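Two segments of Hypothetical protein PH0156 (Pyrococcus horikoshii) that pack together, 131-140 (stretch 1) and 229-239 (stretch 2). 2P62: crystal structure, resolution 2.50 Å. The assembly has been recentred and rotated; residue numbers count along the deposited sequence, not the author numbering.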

# COMPACT_ATOMS: atom_id res chain seq x y z
N ILE A 131 -0.33 -30.43 -5.19
CA ILE A 131 -0.68 -29.08 -5.63
C ILE A 131 -2.16 -28.81 -5.37
O ILE A 131 -3.04 -29.51 -5.87
CB ILE A 131 -0.34 -28.91 -7.12
CG1 ILE A 131 1.16 -29.19 -7.33
CG2 ILE A 131 -0.67 -27.48 -7.57
CD1 ILE A 131 1.63 -29.34 -8.80
N TYR A 132 -2.42 -27.79 -4.56
CA TYR A 132 -3.79 -27.45 -4.21
C TYR A 132 -4.30 -26.18 -4.87
O TYR A 132 -3.93 -25.07 -4.49
CB TYR A 132 -3.94 -27.30 -2.69
CG TYR A 132 -3.78 -28.58 -1.91
CD1 TYR A 132 -4.86 -29.45 -1.72
CD2 TYR A 132 -2.55 -28.93 -1.33
CE1 TYR A 132 -4.73 -30.61 -0.97
CE2 TYR A 132 -2.41 -30.10 -0.59
CZ TYR A 132 -3.50 -30.93 -0.41
OH TYR A 132 -3.37 -32.07 0.35
N PRO A 133 -5.14 -26.33 -5.89
CA PRO A 133 -5.67 -25.14 -6.54
C PRO A 133 -6.90 -24.69 -5.74
O PRO A 133 -7.80 -25.49 -5.47
CB PRO A 133 -5.99 -25.61 -7.96
CG PRO A 133 -6.23 -27.09 -7.81
CD PRO A 133 -5.27 -27.54 -6.73
N TYR A 134 -6.92 -23.43 -5.32
CA TYR A 134 -8.04 -22.95 -4.53
C TYR A 134 -8.62 -21.63 -5.01
O TYR A 134 -7.88 -20.67 -5.24
CB TYR A 134 -7.60 -22.83 -3.07
CG TYR A 134 -8.70 -22.43 -2.12
CD1 TYR A 134 -8.92 -21.08 -1.80
CD2 TYR A 134 -9.54 -23.39 -1.55
CE1 TYR A 134 -9.95 -20.71 -0.94
CE2 TYR A 134 -10.57 -23.02 -0.68
CZ TYR A 134 -10.77 -21.68 -0.38
OH TYR A 134 -11.78 -21.32 0.48
N GLY A 135 -9.94 -21.59 -5.16
CA GLY A 135 -10.61 -20.38 -5.60
C GLY A 135 -11.13 -19.62 -4.40
O GLY A 135 -11.89 -20.17 -3.60
N MET A 136 -10.74 -18.35 -4.26
CA MET A 136 -11.17 -17.52 -3.14
C MET A 136 -12.48 -16.79 -3.43
O MET A 136 -12.72 -16.33 -4.54
CB MET A 136 -10.08 -16.50 -2.80
CG MET A 136 -10.41 -15.56 -1.63
SD MET A 136 -10.43 -16.38 -0.01
CE MET A 136 -8.74 -16.90 0.05
N GLY A 137 -13.32 -16.69 -2.42
CA GLY A 137 -14.58 -16.00 -2.60
C GLY A 137 -15.75 -16.88 -2.99
O GLY A 137 -16.69 -16.40 -3.62
N ASN A 138 -15.71 -18.16 -2.64
CA ASN A 138 -16.82 -19.04 -2.99
C ASN A 138 -17.92 -18.98 -1.93
O ASN A 138 -18.01 -19.84 -1.05
CB ASN A 138 -16.35 -20.49 -3.15
CG ASN A 138 -16.40 -20.95 -4.60
OD1 ASN A 138 -17.40 -20.73 -5.29
ND2 ASN A 138 -15.34 -21.60 -5.06
N LEU A 139 -18.75 -17.95 -2.02
CA LEU A 139 -19.86 -17.77 -1.09
C LEU A 139 -20.87 -16.82 -1.70
O LEU A 139 -20.71 -16.37 -2.83
CB LEU A 139 -19.36 -17.23 0.27
CG LEU A 139 -18.66 -15.87 0.50
CD1 LEU A 139 -17.52 -15.70 -0.50
CD2 LEU A 139 -19.64 -14.72 0.38
N THR A 140 -21.95 -16.55 -0.97
CA THR A 140 -22.97 -15.63 -1.45
C THR A 140 -23.14 -14.55 -0.41
O THR A 140 -23.52 -14.82 0.73
CB THR A 140 -24.32 -16.34 -1.68
OG1 THR A 140 -24.17 -17.33 -2.71
CG2 THR A 140 -25.38 -15.33 -2.12
N GLU A 229 -17.92 -20.96 7.55
CA GLU A 229 -19.02 -20.71 6.61
C GLU A 229 -18.54 -20.37 5.20
O GLU A 229 -19.26 -20.58 4.22
CB GLU A 229 -19.93 -19.58 7.11
CG GLU A 229 -20.39 -19.74 8.54
CD GLU A 229 -21.50 -18.78 8.94
OE1 GLU A 229 -21.54 -17.64 8.42
OE2 GLU A 229 -22.32 -19.16 9.81
N VAL A 230 -17.32 -19.84 5.09
CA VAL A 230 -16.78 -19.48 3.78
C VAL A 230 -15.92 -20.63 3.26
O VAL A 230 -15.39 -20.58 2.15
CB VAL A 230 -15.91 -18.21 3.86
CG1 VAL A 230 -15.37 -17.86 2.49
CG2 VAL A 230 -16.74 -17.06 4.39
N ASN A 231 -15.80 -21.66 4.08
CA ASN A 231 -15.02 -22.85 3.76
C ASN A 231 -13.54 -22.55 3.53
O ASN A 231 -12.98 -22.85 2.48
CB ASN A 231 -15.61 -23.57 2.53
CG ASN A 231 -15.48 -25.09 2.63
OD1 ASN A 231 -15.92 -25.70 3.62
ND2 ASN A 231 -14.86 -25.70 1.62
N LEU A 232 -12.92 -21.93 4.54
CA LEU A 232 -11.50 -21.60 4.51
C LEU A 232 -10.76 -22.48 5.52
O LEU A 232 -9.56 -22.68 5.43
CB LEU A 232 -11.26 -20.13 4.86
CG LEU A 232 -11.18 -19.13 3.70
CD1 LEU A 232 -11.05 -17.73 4.25
CD2 LEU A 232 -9.98 -19.47 2.81
N LEU A 233 -11.51 -23.03 6.47
CA LEU A 233 -10.91 -23.87 7.50
C LEU A 233 -10.15 -25.09 6.97
O LEU A 233 -8.99 -25.32 7.33
CB LEU A 233 -11.99 -24.31 8.49
CG LEU A 233 -11.73 -23.99 9.96
CD1 LEU A 233 -11.10 -22.60 10.12
CD2 LEU A 233 -13.05 -24.08 10.71
N PRO A 234 -10.79 -25.89 6.11
CA PRO A 234 -10.11 -27.07 5.57
C PRO A 234 -8.82 -26.75 4.82
O PRO A 234 -7.88 -27.54 4.83
CB PRO A 234 -11.19 -27.74 4.70
CG PRO A 234 -12.12 -26.61 4.38
CD PRO A 234 -12.18 -25.82 5.65
N LEU A 235 -8.77 -25.59 4.17
CA LEU A 235 -7.57 -25.17 3.44
C LEU A 235 -6.46 -24.79 4.43
O LEU A 235 -5.30 -25.18 4.29
CB LEU A 235 -7.88 -23.96 2.55
CG LEU A 235 -6.66 -23.27 1.93
CD1 LEU A 235 -6.14 -24.12 0.76
CD2 LEU A 235 -7.03 -21.88 1.44
N LEU A 236 -6.83 -23.99 5.43
CA LEU A 236 -5.88 -23.56 6.44
C LEU A 236 -5.35 -24.74 7.22
O LEU A 236 -4.14 -24.84 7.47
CB LEU A 236 -6.55 -22.57 7.40
CG LEU A 236 -6.90 -21.22 6.77
CD1 LEU A 236 -7.94 -20.47 7.60
CD2 LEU A 236 -5.62 -20.42 6.62
N GLU A 237 -6.24 -25.65 7.60
CA GLU A 237 -5.83 -26.81 8.37
C GLU A 237 -4.92 -27.74 7.58
O GLU A 237 -4.20 -28.54 8.15
CB GLU A 237 -7.07 -27.55 8.90
CG GLU A 237 -7.98 -26.66 9.73
CD GLU A 237 -9.15 -27.39 10.35
OE1 GLU A 237 -9.71 -28.30 9.68
OE2 GLU A 237 -9.53 -27.06 11.49
N ARG A 238 -4.95 -27.61 6.25
CA ARG A 238 -4.11 -28.42 5.38
C ARG A 238 -2.72 -27.79 5.33
O ARG A 238 -1.70 -28.48 5.47
CB ARG A 238 -4.71 -28.49 3.98
CG ARG A 238 -4.60 -29.84 3.32
CD ARG A 238 -5.23 -30.90 4.22
NE ARG A 238 -5.14 -32.24 3.66
CZ ARG A 238 -5.89 -32.69 2.66
NH1 ARG A 238 -5.73 -33.94 2.24
NH2 ARG A 238 -6.79 -31.90 2.09
N MET A 239 -2.70 -26.48 5.11
CA MET A 239 -1.47 -25.70 5.05
C MET A 239 -0.66 -26.00 6.31
O MET A 239 0.54 -26.29 6.25
CB MET A 239 -1.79 -24.20 4.97
CG MET A 239 -2.55 -23.73 3.72
SD MET A 239 -2.91 -21.94 3.77
CE MET A 239 -2.89 -21.52 2.00

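Strand 131-136 and the loop after it lie against the end of one helix, a short connection and the helix 233-239, burying 465 Å² in total. The order runs antiparallel in register: Tyr-134 lies nearest Leu-235, Met-136 nearest Leu-232 and Leu-139 nearest Val-230. Along the strand the side chains alternate, so Tyr-132 and Tyr-134 point toward the second stretch while Pro-133 points away.

Tyr-134 is the centre of the contact. Its t rotamer (chi1 -176°) carries the phenol to the turn, where OH donates a hydrogen bond to Asn-231 O at 2.8 Å. Asn-231 has left helical geometry with positive phi in a Schellman motif, and its carbonyl meets the ring near its plane, as suits a phenolic donor. One face of the ring receives Leu-235, whose t,p conformation sets CD2 3.8 Å from the Tyr-134 ring centroid, a CH-pi contact almost along the normal.

Leu-232 starts sideways, with chi1 of -93° between wells, yet its end comes nearer: CD2 lies 3.9 Å from Tyr-134 CE1 and 4.0 Å from Met-136 CE. The t,p,p conformation of Met-136 likewise brings its methyl back to this apolar cluster. Leu-139 CD1 meets Val-230 CG1 more loosely at 4.3 Å. At the other end, Tyr-132 OH sits over one face of the Arg-238 guanidinium, 3.5 Å from CZ of Arg-238.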